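Long-range contacts in GH62 arabinofuranosidase (Podospora anserina, PDB 4N4B), which releases terminal non-reducing alpha-L-arabinofuranosyl residues from arabinosides and probably acts on the xylan of plant biomass: residues Gln27-Gly32 against Asn271-Gly276; Gly149-Ile154 against Ser201-Ala206; Tyr162-Trp167 against Leu214-Cys219. All blocks are in the same frame, centred on the assembly; numbering follows the deposited sequence. Where two conformers were deposited one is given.

Contact 1: residues Gln27-Gly32 against Asn271-Gly276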
ATOM      1  N   GLN A  27       3.403 -15.790 -11.210  1.00 11.96           N
ATOM      2  CA  GLN A  27       3.430 -15.269 -12.584  0.50 11.71           C
ATOM      3  C   GLN A  27       2.306 -14.297 -12.782  1.00 12.34           C
ATOM      4  O   GLN A  27       1.190 -14.515 -12.292  1.00 13.11           O
ATOM      5  CB  GLN A  27       3.320 -16.399 -13.626  0.50 13.47           C
ATOM      6  CG  GLN A  27       4.332 -17.553 -13.479  0.50 14.25           C
ATOM      7  CD  GLN A  27       5.795 -17.207 -13.684  0.50 13.55           C
ATOM      8  OE1 GLN A  27       6.729 -17.841 -13.160  0.50 16.56           O
ATOM      9  NE2 GLN A  27       5.996 -16.166 -14.396  0.50 12.03           N
ATOM     10  N   TRP A  28       2.569 -13.232 -13.546  1.00 10.66           N
ATOM     11  CA  TRP A  28       1.655 -12.106 -13.758  1.00  9.84           C
ATOM     12  C   TRP A  28       1.544 -11.647 -15.177  1.00 10.33           C
ATOM     13  O   TRP A  28       2.509 -11.754 -15.923  1.00 11.08           O
ATOM     14  CB  TRP A  28       2.111 -10.945 -12.912  1.00  9.97           C
ATOM     15  CG  TRP A  28       2.296 -11.147 -11.474  1.00  9.48           C
ATOM     16  CD1 TRP A  28       3.469 -11.494 -10.886  1.00 10.22           C
ATOM     17  CD2 TRP A  28       1.345 -10.951 -10.418  1.00  8.73           C
ATOM     18  NE1 TRP A  28       3.300 -11.606  -9.514  1.00  9.84           N
ATOM     19  CE2 TRP A  28       2.022 -11.198  -9.206  1.00  8.80           C
ATOM     20  CE3 TRP A  28      -0.010 -10.528 -10.389  1.00 10.03           C
ATOM     21  CZ2 TRP A  28       1.361 -11.091  -7.980  1.00  9.60           C
ATOM     22  CZ3 TRP A  28      -0.633 -10.380  -9.174  1.00  9.00           C
ATOM     23  CH2 TRP A  28       0.072 -10.707  -8.000  1.00  9.65           C
ATOM     24  N   THR A  29       0.414 -11.076 -15.499  1.00 11.28           N
ATOM     25  CA  THR A  29       0.210 -10.301 -16.729  1.00 13.03           C
ATOM     26  C   THR A  29      -0.060  -8.859 -16.310  1.00 12.03           C
ATOM     27  O   THR A  29      -0.964  -8.609 -15.451  1.00 12.69           O
ATOM     28  CB  THR A  29      -1.041 -10.834 -17.444  1.00 15.93           C
ATOM     29  OG1 THR A  29      -0.662 -12.070 -18.081  1.00 21.25           O
ATOM     30  CG2 THR A  29      -1.577  -9.832 -18.496  1.00 20.20           C
ATOM     31  N   SER A  30       0.607  -7.885 -16.924  1.00 11.22           N
ATOM     32  CA  SER A  30       0.407  -6.444 -16.653  1.00 10.39           C
ATOM     33  C   SER A  30      -0.383  -5.696 -17.747  1.00  9.67           C
ATOM     34  O   SER A  30      -0.185  -5.987 -18.947  1.00 11.52           O
ATOM     35  CB  SER A  30       1.762  -5.763 -16.482  1.00 11.17           C
ATOM     36  OG  SER A  30       1.593  -4.412 -16.158  1.00 10.09           O
ATOM     37  N   THR A  31      -1.159  -4.750 -17.309  1.00 10.52           N
ATOM     38  CA  THR A  31      -1.702  -3.705 -18.206  1.00 10.08           C
ATOM     39  C   THR A  31      -0.594  -2.714 -18.595  1.00 10.76           C
ATOM     40  O   THR A  31       0.513  -2.753 -18.056  1.00 10.03           O
ATOM     41  CB  THR A  31      -2.830  -2.911 -17.504  1.00 10.59           C
ATOM     42  OG1 THR A  31      -2.265  -2.116 -16.422  1.00  9.60           O
ATOM     43  CG2 THR A  31      -3.924  -3.817 -16.967  1.00 11.57           C
ATOM     44  N   GLY A  32      -0.958  -1.803 -19.492  1.00 11.01           N
ATOM     45  CA  GLY A  32      -0.172  -0.631 -19.729  1.00 12.12           C
ATOM     46  C   GLY A  32      -0.353   0.354 -18.569  1.00 12.00           C
ATOM     47  O   GLY A  32      -1.019   0.098 -17.521  1.00 11.28           O
ATOM     48  N   ASN A 271       8.986 -11.889 -13.623  1.00 10.90           N
ATOM     49  CA  ASN A 271       7.763 -12.702 -13.612  1.00 11.04           C
ATOM     50  C   ASN A 271       6.508 -11.944 -13.987  1.00 10.14           C
ATOM     51  O   ASN A 271       5.416 -12.392 -13.743  1.00 10.84           O
ATOM     52  CB  ASN A 271       7.592 -13.493 -12.296  1.00 11.91           C
ATOM     53  CG  ASN A 271       7.183 -12.602 -11.103  1.00 10.44           C
ATOM     54  OD1 ASN A 271       7.284 -11.351 -11.188  1.00 10.52           O
ATOM     55  ND2 ASN A 271       6.749 -13.232 -10.000  1.00 10.70           N
ATOM     56  N   VAL A 272       6.683 -10.828 -14.660  1.00 10.46           N
ATOM     57  CA  VAL A 272       5.585 -10.008 -15.168  1.00 10.02           C
ATOM     58  C   VAL A 272       5.648  -9.883 -16.686  1.00 11.57           C
ATOM     59  O   VAL A 272       6.604  -9.414 -17.208  1.00 12.42           O
ATOM     60  CB  VAL A 272       5.587  -8.588 -14.520  1.00 10.64           C
ATOM     61  CG1 VAL A 272       4.484  -7.681 -15.106  1.00 10.21           C
ATOM     62  CG2 VAL A 272       5.418  -8.669 -13.020  1.00 11.19           C
ATOM     63  N   GLN A 273       4.602 -10.353 -17.352  1.00 10.47           N
ATOM     64  CA  GLN A 273       4.468 -10.286 -18.788  1.00 11.86           C
ATOM     65  C   GLN A 273       3.593  -9.114 -19.157  1.00 13.27           C
ATOM     66  O   GLN A 273       2.582  -8.962 -18.628  1.00 15.01           O
ATOM     67  CB  GLN A 273       3.818 -11.574 -19.279  1.00 12.58           C
ATOM     68  CG  GLN A 273       3.668 -11.677 -20.798  1.00 14.35           C
ATOM     69  CD  GLN A 273       3.097 -13.020 -21.202  1.00 14.28           C
ATOM     70  OE1 GLN A 273       3.798 -13.825 -21.714  1.00 17.39           O
ATOM     71  NE2 GLN A 273       1.878 -13.244 -20.944  1.00 16.05           N
ATOM     72  N   PHE A 274       4.044  -8.327 -20.115  1.00 12.05           N
ATOM     73  CA  PHE A 274       3.280  -7.209 -20.575  1.00 13.39           C
ATOM     74  C   PHE A 274       2.488  -7.547 -21.807  1.00 20.33           C
ATOM     75  O   PHE A 274       2.991  -8.180 -22.654  1.00 19.42           O
ATOM     76  CB  PHE A 274       4.215  -6.006 -20.788  1.00 13.03           C
ATOM     77  CG  PHE A 274       4.746  -5.443 -19.496  1.00 11.71           C
ATOM     78  CD1 PHE A 274       5.770  -6.055 -18.847  1.00 12.02           C
ATOM     79  CD2 PHE A 274       4.140  -4.357 -18.910  1.00 11.25           C
ATOM     80  CE1 PHE A 274       6.213  -5.571 -17.653  1.00 11.93           C
ATOM     81  CE2 PHE A 274       4.574  -3.870 -17.727  1.00 11.49           C
ATOM     82  CZ  PHE A 274       5.603  -4.470 -17.087  1.00 12.25           C
ATOM     83  N   ASP A 275       1.223  -7.137 -21.783  1.00 28.58           N
ATOM     84  CA  ASP A 275       0.279  -7.344 -22.888  1.00 35.03           C
ATOM     85  C   ASP A 275       0.626  -6.469 -24.102  1.00 35.50           C
ATOM     86  O   ASP A 275       0.563  -6.903 -25.223  1.00 52.78           O
ATOM     87  CB  ASP A 275      -1.178  -7.197 -22.402  1.00 39.00           C
ATOM     88  CG  ASP A 275      -1.839  -8.566 -21.941  1.00 42.24           C
ATOM     89  OD1 ASP A 275      -1.248  -9.693 -22.083  1.00 30.65           O
ATOM     90  OD2 ASP A 275      -2.983  -8.464 -21.460  1.00 42.73           O
ATOM     91  N   GLY A 276       1.015  -5.258 -23.861  1.00 29.86           N
ATOM     92  CA  GLY A 276       1.649  -4.411 -24.837  1.00 24.18           C
ATOM     93  C   GLY A 276       3.103  -4.065 -24.526  1.00 23.58           C
ATOM     94  O   GLY A 276       3.849  -4.888 -24.135  1.00 28.85           O
TER
HETATM   95  O   HOH W   1       0.422  -4.577 -21.208  1.00 26.01           O
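Trp28, Thr29 and Ser30 run parallel to Val272, Gln273 and Phe274, and the alternation of a beta strand sorts their side chains onto two faces. Trp28, Ser30, Val272 and Phe274 share one face; Thr29 and Gln273 lie side by side on the other. The backbone ladder starts with Trp28 N on Asn271 O (3.0 Å), continues through Gln273 N on Trp28 O and Ser30 N on Gln273 O (2.8 Å), and ends in a weak bond from Asp275 N to Ser30 O (3.4 Å). A water carries it further, donating to Ser30 O and accepting from Gly276 N.

On the face of Trp28, Ser30, Val272 and Phe274, the strand backbone puts Ser30 CB over the Phe274 ring, 3.9 Å from the centroid, in a CH-pi contact displaced toward the rim. A chi1 of -177° turns the OG of Ser30 to Thr31 O, to which it donates in the carbonyl plane at 2.7 Å. Val272 CG1 meets Ser30 CB at 3.6 Å, while CG2 goes to Trp28 CB. Asn271 CG sits between its backbone nitrogen and carbonyl carbon (chi1 73°), which lays the amide alongside the indole, the two planes 76° apart. ND2 is 3.8 Å from Trp28 CD1, yet it donates to Trp26 O and Trp266 O, and OD1 accepts from Arg268 N, so both ends of the amide are held. The indole NE1 also donates to Trp266 O. On the opposite face the methyl CG2 of Thr29 reaches the Asp275 carboxylate.

The N-terminal strand 28-30 lies between 272-274 and the near-C-terminal strand 326-332, the Velcro-like closure of a beta-propeller. Backbone bonds set the register here, polar bonds hold the Ser30 hydroxyl and the Asn271 amide, and packing fills the face between.

Contact 2: residues Gly149-Ile154 against Ser201-Ala206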
ATOM      1  N   GLY A 149       4.663  11.370  19.541  1.00 11.82           N
ATOM      2  CA  GLY A 149       5.738  11.609  18.495  1.00 12.76           C
ATOM      3  C   GLY A 149       6.304  10.264  18.090  1.00 10.46           C
ATOM      4  O   GLY A 149       5.886   9.143  18.395  1.00 12.02           O
ATOM      5  N   MET A 150       7.386  10.355  17.274  1.00 12.14           N
ATOM      6  CA  MET A 150       8.038   9.160  16.765  1.00 11.87           C
ATOM      7  C   MET A 150       8.512   8.258  17.880  1.00 12.17           C
ATOM      8  O   MET A 150       9.271   8.735  18.789  1.00 13.94           O
ATOM      9  CB  MET A 150       9.265   9.603  15.884  1.00 13.15           C
ATOM     10  CG  MET A 150       9.954   8.331  15.341  1.00 13.06           C
ATOM     11  SD  MET A 150      11.491   8.759  14.434  1.00 15.73           S
ATOM     12  CE  MET A 150      10.720   9.376  12.975  1.00 16.98           C
ATOM     13  N   PRO A 151       8.143   6.983  17.892  1.00 10.87           N
ATOM     14  CA  PRO A 151       8.635   6.009  18.959  1.00 11.73           C
ATOM     15  C   PRO A 151      10.152   5.989  19.025  1.00 12.62           C
ATOM     16  O   PRO A 151      10.827   6.065  18.005  1.00 12.64           O
ATOM     17  CB  PRO A 151       8.094   4.700  18.471  1.00 12.65           C
ATOM     18  CG  PRO A 151       6.708   5.064  17.823  1.00 12.16           C
ATOM     19  CD  PRO A 151       7.035   6.365  17.113  1.00 12.03           C
ATOM     20  N   LYS A 152      10.649   5.851  20.258  1.00 14.43           N
ATOM     21  CA  LYS A 152      12.114   5.796  20.428  1.00 16.62           C
ATOM     22  C   LYS A 152      12.741   4.673  19.657  1.00 15.10           C
ATOM     23  O   LYS A 152      13.816   4.968  19.099  1.00 14.54           O
ATOM     24  CB  LYS A 152      12.402   5.670  21.925  1.00 22.05           C
ATOM     25  CG  LYS A 152      13.877   5.687  22.309  1.00 33.19           C
ATOM     26  CD  LYS A 152      14.545   6.992  21.852  1.00 44.64           C
ATOM     27  CE  LYS A 152      15.958   7.172  22.415  1.00 57.34           C
ATOM     28  NZ  LYS A 152      16.297   8.613  22.220  1.00 64.66           N
ATOM     29  N   ILE A 153      12.115   3.508  19.543  1.00 12.99           N
ATOM     30  CA  ILE A 153      12.663   2.407  18.803  1.00 13.06           C
ATOM     31  C   ILE A 153      12.898   2.765  17.328  1.00 13.77           C
ATOM     32  O   ILE A 153      13.878   2.361  16.687  1.00 14.65           O
ATOM     33  CB  ILE A 153      11.947   1.113  18.963  1.00 15.74           C
ATOM     34  CG1 ILE A 153      12.796  -0.058  18.494  1.00 17.50           C
ATOM     35  CG2 ILE A 153      10.594   1.172  18.240  1.00 14.08           C
ATOM     36  CD1 ILE A 153      12.205  -1.395  18.906  1.00 20.84           C
ATOM     37  N   ILE A 154      12.002   3.587  16.739  1.00 12.81           N
ATOM     38  CA  ILE A 154      12.167   3.962  15.364  1.00 13.63           C
ATOM     39  C   ILE A 154      13.250   5.032  15.323  1.00 14.42           C
ATOM     40  O   ILE A 154      14.129   4.969  14.484  1.00 14.13           O
ATOM     41  CB  ILE A 154      10.786   4.500  14.814  1.00 12.59           C
ATOM     42  CG1 ILE A 154       9.805   3.369  14.841  1.00 12.06           C
ATOM     43  CG2 ILE A 154      10.988   4.999  13.373  1.00 14.13           C
ATOM     44  CD1 ILE A 154       8.419   3.718  14.296  1.00 12.08           C
ATOM     45  N   SER A 201       0.466   0.420  21.061  1.00 11.94           N
ATOM     46  CA  SER A 201       1.676   0.150  21.850  1.00 11.63           C
ATOM     47  C   SER A 201       2.884   0.845  21.209  1.00 13.06           C
ATOM     48  O   SER A 201       2.898   1.196  19.981  1.00 12.04           O
ATOM     49  CB  SER A 201       1.864  -1.360  21.899  1.00 12.65           C
ATOM     50  OG  SER A 201       2.107  -1.857  20.579  1.00 13.64           O
ATOM     51  N   GLN A 202       3.978   0.971  21.938  1.00 13.19           N
ATOM     52  CA  GLN A 202       5.259   1.269  21.323  1.00 12.83           C
ATOM     53  C   GLN A 202       5.617   0.027  20.441  1.00 11.53           C
ATOM     54  O   GLN A 202       5.371  -1.146  20.761  1.00 15.04           O
ATOM     55  CB  GLN A 202       6.325   1.472  22.408  1.00 15.00           C
ATOM     56  CG  GLN A 202       6.139   2.826  23.102  1.00 16.97           C
ATOM     57  CD  GLN A 202       6.340   4.024  22.189  1.00 19.11           C
ATOM     58  OE1 GLN A 202       7.427   4.238  21.667  1.00 17.66           O
ATOM     59  NE2 GLN A 202       5.290   4.816  21.933  1.00 19.73           N
ATOM     60  N   PRO A 203       6.047   0.252  19.186  1.00 12.69           N
ATOM     61  CA  PRO A 203       6.251  -0.823  18.242  1.00 12.01           C
ATOM     62  C   PRO A 203       7.416  -1.723  18.669  1.00 13.18           C
ATOM     63  O   PRO A 203       8.382  -1.260  19.279  1.00 14.22           O
ATOM     64  CB  PRO A 203       6.567  -0.111  16.916  1.00 12.97           C
ATOM     65  CG  PRO A 203       6.916   1.224  17.263  1.00 13.17           C
ATOM     66  CD  PRO A 203       6.453   1.588  18.694  1.00 14.20           C
ATOM     67  N   VAL A 204       7.315  -2.931  18.163  1.00 11.85           N
ATOM     68  CA  VAL A 204       8.404  -3.882  18.124  1.00 13.17           C
ATOM     69  C   VAL A 204       8.919  -3.933  16.723  1.00 14.05           C
ATOM     70  O   VAL A 204       8.236  -3.482  15.749  1.00 12.30           O
ATOM     71  CB  VAL A 204       7.988  -5.265  18.570  1.00 15.24           C
ATOM     72  CG1 VAL A 204       7.534  -5.227  20.063  1.00 17.25           C
ATOM     73  CG2 VAL A 204       6.987  -5.913  17.708  1.00 16.73           C
ATOM     74  N   ILE A 205      10.119  -4.372  16.503  1.00 12.95           N
ATOM     75  CA  ILE A 205      10.624  -4.735  15.182  1.00 11.60           C
ATOM     76  C   ILE A 205      10.081  -6.047  14.786  1.00 13.97           C
ATOM     77  O   ILE A 205      10.407  -7.120  15.333  1.00 15.68           O
ATOM     78  CB  ILE A 205      12.176  -4.693  15.117  1.00 13.27           C
ATOM     79  CG1 ILE A 205      12.633  -3.300  15.433  1.00 14.03           C
ATOM     80  CG2 ILE A 205      12.701  -5.172  13.779  1.00 13.86           C
ATOM     81  CD1 ILE A 205      14.143  -3.160  15.681  1.00 17.97           C
ATOM     82  N   ALA A 206       9.149  -6.069  13.816  1.00 12.07           N
ATOM     83  CA  ALA A 206       8.518  -7.243  13.313  1.00 12.05           C
ATOM     84  C   ALA A 206       9.427  -8.074  12.411  1.00 13.82           C
ATOM     85  O   ALA A 206       9.327  -9.302  12.359  1.00 15.47           O
ATOM     86  CB  ALA A 206       7.236  -6.821  12.574  1.00 13.49           C
TER
HETATM   87  O   HOH W   2       5.501   7.615  20.601  1.00 14.68           O
HETATM   88  O   HOH W   3       8.981   6.294  22.534  1.00 18.90           O
HETATM   89  O   HOH W   4       9.746   2.796  21.164  1.00 17.46           O
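Pro151 CB and CG meet the CD-CG side of Pro203 at the periphery of the beta-propeller, where the short helix 152-157, part of the connection between two blades, packs beside the outermost strand 204-208 of the blade that follows. The two prolines are set roughly perpendicular, with Pro151 CB 3.5 Å from Pro203 CD, and Pro151 also occupies the N-cap position of the helix. Next to them the Ile153 side chain passes alongside Pro203, heading the other way. Ile153 CG2 settles 3.8 Å from Pro203 CG, whereas CG1, turned away from the backbone nitrogen (chi1 -163°), carries CD1 on to Ile205 CG1 at 4.0 Å, where the two isoleucines meet aslant. Ile154 approaches Pro203 crosswise through CD1 and rests on Trp163 and Tyr187 as well.

No direct hydrogen bond joins the segments; water does the polar work. Gln202, bent at chi2 (-64°), folds its amide back toward the start of the helix. NE2 donates to a water that in turn donates to Gly149 O. Gln202 OE1 receives two more waters, at 2.7 and 2.8 Å, and these accept from the amides Lys152 N and Ile153 N respectively.

Contact 3: residues Tyr162-Trp167 against Leu214-Cys219. With TRS (2-amino-2-hydroxymethyl-propane-1,3-diol), chain D.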
ATOM      1  N   TYR A 162      13.326   7.476   6.644  1.00 12.53           N
ATOM      2  CA  TYR A 162      12.092   8.256   6.713  1.00 11.80           C
ATOM      3  C   TYR A 162      10.998   7.239   7.177  1.00  9.77           C
ATOM      4  O   TYR A 162      11.000   6.099   6.791  1.00 10.86           O
ATOM      5  CB  TYR A 162      11.652   8.797   5.329  1.00 13.85           C
ATOM      6  CG  TYR A 162      12.659   9.708   4.771  1.00 20.21           C
ATOM      7  CD1 TYR A 162      12.587  10.988   5.111  1.00 19.49           C
ATOM      8  CD2 TYR A 162      13.686   9.212   3.997  1.00 24.71           C
ATOM      9  CE1 TYR A 162      13.551  11.914   4.599  1.00 26.96           C
ATOM     10  CE2 TYR A 162      14.673  10.075   3.480  1.00 31.38           C
ATOM     11  CZ  TYR A 162      14.579  11.401   3.829  1.00 27.88           C
ATOM     12  OH  TYR A 162      15.551  12.211   3.277  1.00 39.96           O
ATOM     13  N   TRP A 163      10.134   7.727   8.052  1.00 10.47           N
ATOM     14  CA  TRP A 163       9.067   6.949   8.612  1.00  9.13           C
ATOM     15  C   TRP A 163       7.844   6.990   7.682  1.00  8.43           C
ATOM     16  O   TRP A 163       7.244   7.970   7.509  1.00 10.01           O
ATOM     17  CB  TRP A 163       8.745   7.499  10.003  1.00  9.26           C
ATOM     18  CG  TRP A 163       7.796   6.664  10.820  1.00  8.73           C
ATOM     19  CD1 TRP A 163       7.525   5.352  10.699  1.00  9.74           C
ATOM     20  CD2 TRP A 163       7.047   7.113  11.939  1.00  9.22           C
ATOM     21  NE1 TRP A 163       6.637   4.958  11.667  1.00  8.95           N
ATOM     22  CE2 TRP A 163       6.336   6.036  12.439  1.00  9.05           C
ATOM     23  CE3 TRP A 163       6.933   8.347  12.583  1.00 10.61           C
ATOM     24  CZ2 TRP A 163       5.526   6.139  13.544  1.00  9.54           C
ATOM     25  CZ3 TRP A 163       6.093   8.435  13.658  1.00 10.32           C
ATOM     26  CH2 TRP A 163       5.412   7.359  14.116  1.00  9.89           C
ATOM     27  N   VAL A 164       7.554   5.842   7.114  1.00  8.00           N
ATOM     28  CA  VAL A 164       6.685   5.753   5.947  1.00  8.99           C
ATOM     29  C   VAL A 164       5.825   4.501   5.967  1.00  8.79           C
ATOM     30  O   VAL A 164       6.073   3.576   6.638  1.00  9.32           O
ATOM     31  CB  VAL A 164       7.495   5.789   4.616  1.00  8.85           C
ATOM     32  CG1 VAL A 164       8.307   7.065   4.534  1.00 10.66           C
ATOM     33  CG2 VAL A 164       8.385   4.555   4.467  1.00  9.24           C
ATOM     34  N   ASP A 165       4.783   4.567   5.161  1.00  8.23           N
ATOM     35  CA  ASP A 165       4.021   3.441   4.701  1.00  8.32           C
ATOM     36  C   ASP A 165       3.272   2.651   5.792  1.00  8.77           C
ATOM     37  O   ASP A 165       3.563   1.560   6.085  1.00  9.50           O
ATOM     38  CB  ASP A 165       4.886   2.580   3.772  1.00  8.37           C
ATOM     39  CG  ASP A 165       5.368   3.359   2.533  1.00  8.45           C
ATOM     40  OD1 ASP A 165       4.820   4.403   2.307  1.00  8.95           O
ATOM     41  OD2 ASP A 165       6.220   2.892   1.852  1.00  9.03           O
ATOM     42  N   MET A 166       2.250   3.321   6.298  1.00  8.51           N
ATOM     43  CA  MET A 166       1.447   2.901   7.424  1.00  8.19           C
ATOM     44  C   MET A 166       0.348   1.927   7.006  1.00 10.06           C
ATOM     45  O   MET A 166      -0.325   2.136   6.082  1.00 11.58           O
ATOM     46  CB  MET A 166       0.847   4.128   8.123  1.00  9.51           C
ATOM     47  CG  MET A 166       1.802   5.280   8.288  1.00  9.12           C
ATOM     48  SD  MET A 166       3.215   4.818   9.354  1.00 10.42           S
ATOM     49  CE  MET A 166       4.236   6.335   9.226  1.00 11.07           C
ATOM     50  N   TRP A 167       0.224   0.857   7.756  1.00  7.75           N
ATOM     51  CA  TRP A 167      -0.701  -0.215   7.370  1.00  7.96           C
ATOM     52  C   TRP A 167      -1.381  -0.805   8.595  1.00  8.21           C
ATOM     53  O   TRP A 167      -0.676  -1.311   9.475  1.00  9.47           O
ATOM     54  CB  TRP A 167       0.055  -1.344   6.605  1.00  7.71           C
ATOM     55  CG  TRP A 167      -0.827  -2.408   6.180  1.00  7.91           C
ATOM     56  CD1 TRP A 167      -1.283  -3.523   6.905  1.00  8.80           C
ATOM     57  CD2 TRP A 167      -1.382  -2.564   4.865  1.00  7.62           C
ATOM     58  NE1 TRP A 167      -2.094  -4.280   6.106  1.00  8.57           N
ATOM     59  CE2 TRP A 167      -2.183  -3.744   4.839  1.00  8.01           C
ATOM     60  CE3 TRP A 167      -1.325  -1.808   3.698  1.00  8.63           C
ATOM     61  CZ2 TRP A 167      -2.837  -4.187   3.744  1.00  9.68           C
ATOM     62  CZ3 TRP A 167      -2.023  -2.254   2.578  1.00  8.89           C
ATOM     63  CH2 TRP A 167      -2.771  -3.379   2.615  1.00  9.05           C
ATOM     64  N   LEU A 214      14.284  -4.897   2.564  1.00 11.90           N
ATOM     65  CA  LEU A 214      13.082  -4.787   3.323  1.00 10.61           C
ATOM     66  C   LEU A 214      12.755  -3.303   3.453  1.00 10.46           C
ATOM     67  O   LEU A 214      12.773  -2.693   4.512  1.00 12.58           O
ATOM     68  CB  LEU A 214      13.241  -5.448   4.694  1.00 11.56           C
ATOM     69  CG  LEU A 214      11.932  -5.706   5.404  1.00 11.63           C
ATOM     70  CD1 LEU A 214      11.279  -6.940   4.844  1.00 12.93           C
ATOM     71  CD2 LEU A 214      12.195  -5.891   6.904  1.00 13.29           C
ATOM     72  N   PHE A 215      12.469  -2.696   2.320  1.00 10.06           N
ATOM     73  CA  PHE A 215      12.582  -1.267   2.230  1.00  9.31           C
ATOM     74  C   PHE A 215      11.334  -0.472   2.712  1.00  9.63           C
ATOM     75  O   PHE A 215      11.403   0.328   3.620  1.00 10.84           O
ATOM     76  CB  PHE A 215      13.028  -0.821   0.793  1.00 10.09           C
ATOM     77  CG  PHE A 215      13.416   0.606   0.650  1.00 12.05           C
ATOM     78  CD1 PHE A 215      14.427   1.117   1.421  1.00 13.66           C
ATOM     79  CD2 PHE A 215      12.828   1.431  -0.241  1.00 11.43           C
ATOM     80  CE1 PHE A 215      14.795   2.446   1.327  1.00 13.83           C
ATOM     81  CE2 PHE A 215      13.207   2.738  -0.391  1.00 12.88           C
ATOM     82  CZ  PHE A 215      14.204   3.276   0.386  1.00 14.15           C
ATOM     83  N   GLU A 216      10.202  -0.738   2.056  1.00  9.91           N
ATOM     84  CA  GLU A 216       8.968   0.044   2.337  1.00  9.29           C
ATOM     85  C   GLU A 216       7.839  -0.688   1.718  1.00  8.23           C
ATOM     86  O   GLU A 216       7.857  -1.799   1.293  1.00  9.65           O
ATOM     87  CB  GLU A 216       9.150   1.493   1.910  1.00 11.19           C
ATOM     88  CG  GLU A 216       9.179   1.703   0.445  1.00  9.96           C
ATOM     89  CD  GLU A 216       9.641   3.075  -0.000  1.00 10.87           C
ATOM     90  OE1 GLU A 216       9.933   3.962   0.806  1.00 12.37           O
ATOM     91  OE2 GLU A 216       9.650   3.323  -1.233  1.00 13.29           O
ATOM     92  N   ALA A 217       6.676   0.013   1.794  1.00  7.98           N
ATOM     93  CA  ALA A 217       5.430  -0.373   1.082  1.00  7.69           C
ATOM     94  C   ALA A 217       4.869  -1.700   1.507  1.00  8.80           C
ATOM     95  O   ALA A 217       4.515  -2.564   0.703  1.00  9.16           O
ATOM     96  CB  ALA A 217       5.669  -0.281  -0.394  1.00  8.51           C
ATOM     97  N   ALA A 218       4.864  -1.975   2.816  1.00  8.67           N
ATOM     98  CA  ALA A 218       4.308  -3.237   3.314  1.00  9.46           C
ATOM     99  C   ALA A 218       2.814  -3.338   3.027  1.00  8.68           C
ATOM    100  O   ALA A 218       2.073  -2.333   3.077  1.00  9.86           O
ATOM    101  CB  ALA A 218       4.596  -3.387   4.777  1.00 10.55           C
ATOM    102  N   CYS A 219       2.394  -4.575   2.782  1.00 10.03           N
ATOM    103  CA  CYS A 219       1.002  -5.009   2.841  1.00 10.08           C
ATOM    104  C   CYS A 219       0.876  -6.233   3.740  1.00  8.99           C
ATOM    105  O   CYS A 219       1.739  -7.107   3.655  1.00  8.65           O
ATOM    106  CB  CYS A 219       0.388  -5.393   1.497  1.00  8.96           C
ATOM    107  SG  CYS A 219       0.535  -4.187   0.134  1.00 11.16           S
TER
HETATM  108  C   TRS D 403       6.720   6.475  -0.521  1.00 11.04           C
HETATM  109  C1  TRS D 403       6.124   7.807  -0.943  1.00 12.98           C
HETATM  110  C2  TRS D 403       5.795   5.233  -0.687  1.00 11.88           C
HETATM  111  C3  TRS D 403       7.257   6.546   0.940  1.00 13.51           C
HETATM  112  N   TRS D 403       7.932   6.084  -1.369  1.00 12.27           N
HETATM  113  O1  TRS D 403       5.662   7.765  -2.386  1.00 11.04           O
HETATM  114  O2  TRS D 403       6.483   3.971  -0.505  1.00 11.24           O
HETATM  115  O3  TRS D 403       6.098   6.767   1.729  1.00 12.12           O
HETATM  116  O   HOH W   5       5.491  -0.365   5.216  1.00 10.95           O
HETATM  117  O   HOH W   6       2.289   0.225   3.990  1.00 13.49           O
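Trp167, Asp165 and Cys219 carry most of the buried surface between the inner strands of two successive blades, 164-170 and 216-222. Trp167 turns its CG opposite the backbone nitrogen (chi1 -179°), which sends the indole across to the neighbouring strand. Cys219 CA stands over the centre of the six-membered ring, 3.8 Å from the centroid and almost on the normal: a CH-pi contact. CB covers the same face, and SG lies obliquely, 4.6 Å from that centroid, in a sulfur-aromatic contact. The indole NE1 donates to Val220 O, the residue after Cys219 on strand 216-222.

Asp165 works at the other end. Its OD2 accepts Ala217 N at 2.9 Å on the anti side, 22° out of the carboxylate plane, in a bent bond (130° at the hydrogen). Bound Tris, probably from the crystallisation liquor, takes both oxygens: its O2 donates to OD2 (2.6 Å) and its O3 to OD1 (2.7 Å). Glu216 flanks the aspartate, its CB 3.2 Å from Asp165 OD2; its OE2 takes a weak bond from the Tris amine and a salt bridge from Arg241. Phe215 and Glu216 both pair with Glu233 of strand 228-235, a classic beta bulge.

Between these two ends the backbones are linked through water. Asp165 O accepts from two waters, one reaching Ala218 N and the other, more weakly held at Asp165 O, donating to Ala218 O (2.7 Å). Nearly parallel inner strands, bridged by solvent and offering acidic side chains to a small polyol, fit the central substrate pocket of a five-bladed GH62 propeller.

Rim and centre of one propeller are sampled together. Contacts 1 and 2 each lie about 20 Å from the centre of the chain, on opposite sides of it and about 38 Å apart between centres; contact 3 is about 8 Å from that centre and holds the Tris. Trp163, in segment 162-167, touches contact 2, its NE1 3.4 Å from Ile154 CD1. Strands 164-170 and 204-208 are the innermost and outermost of one blade. Contact 1, about 10 Å from contact 3 at the nearest atoms, belongs to the blade where the N-terminal strand joins C-terminal ones. The side chains of Asp165 and His285, a calcium ligand in a structure of this protein, are about 3 Å apart; a bound calcium ion lies about 5 Å from the Trp167 side chain.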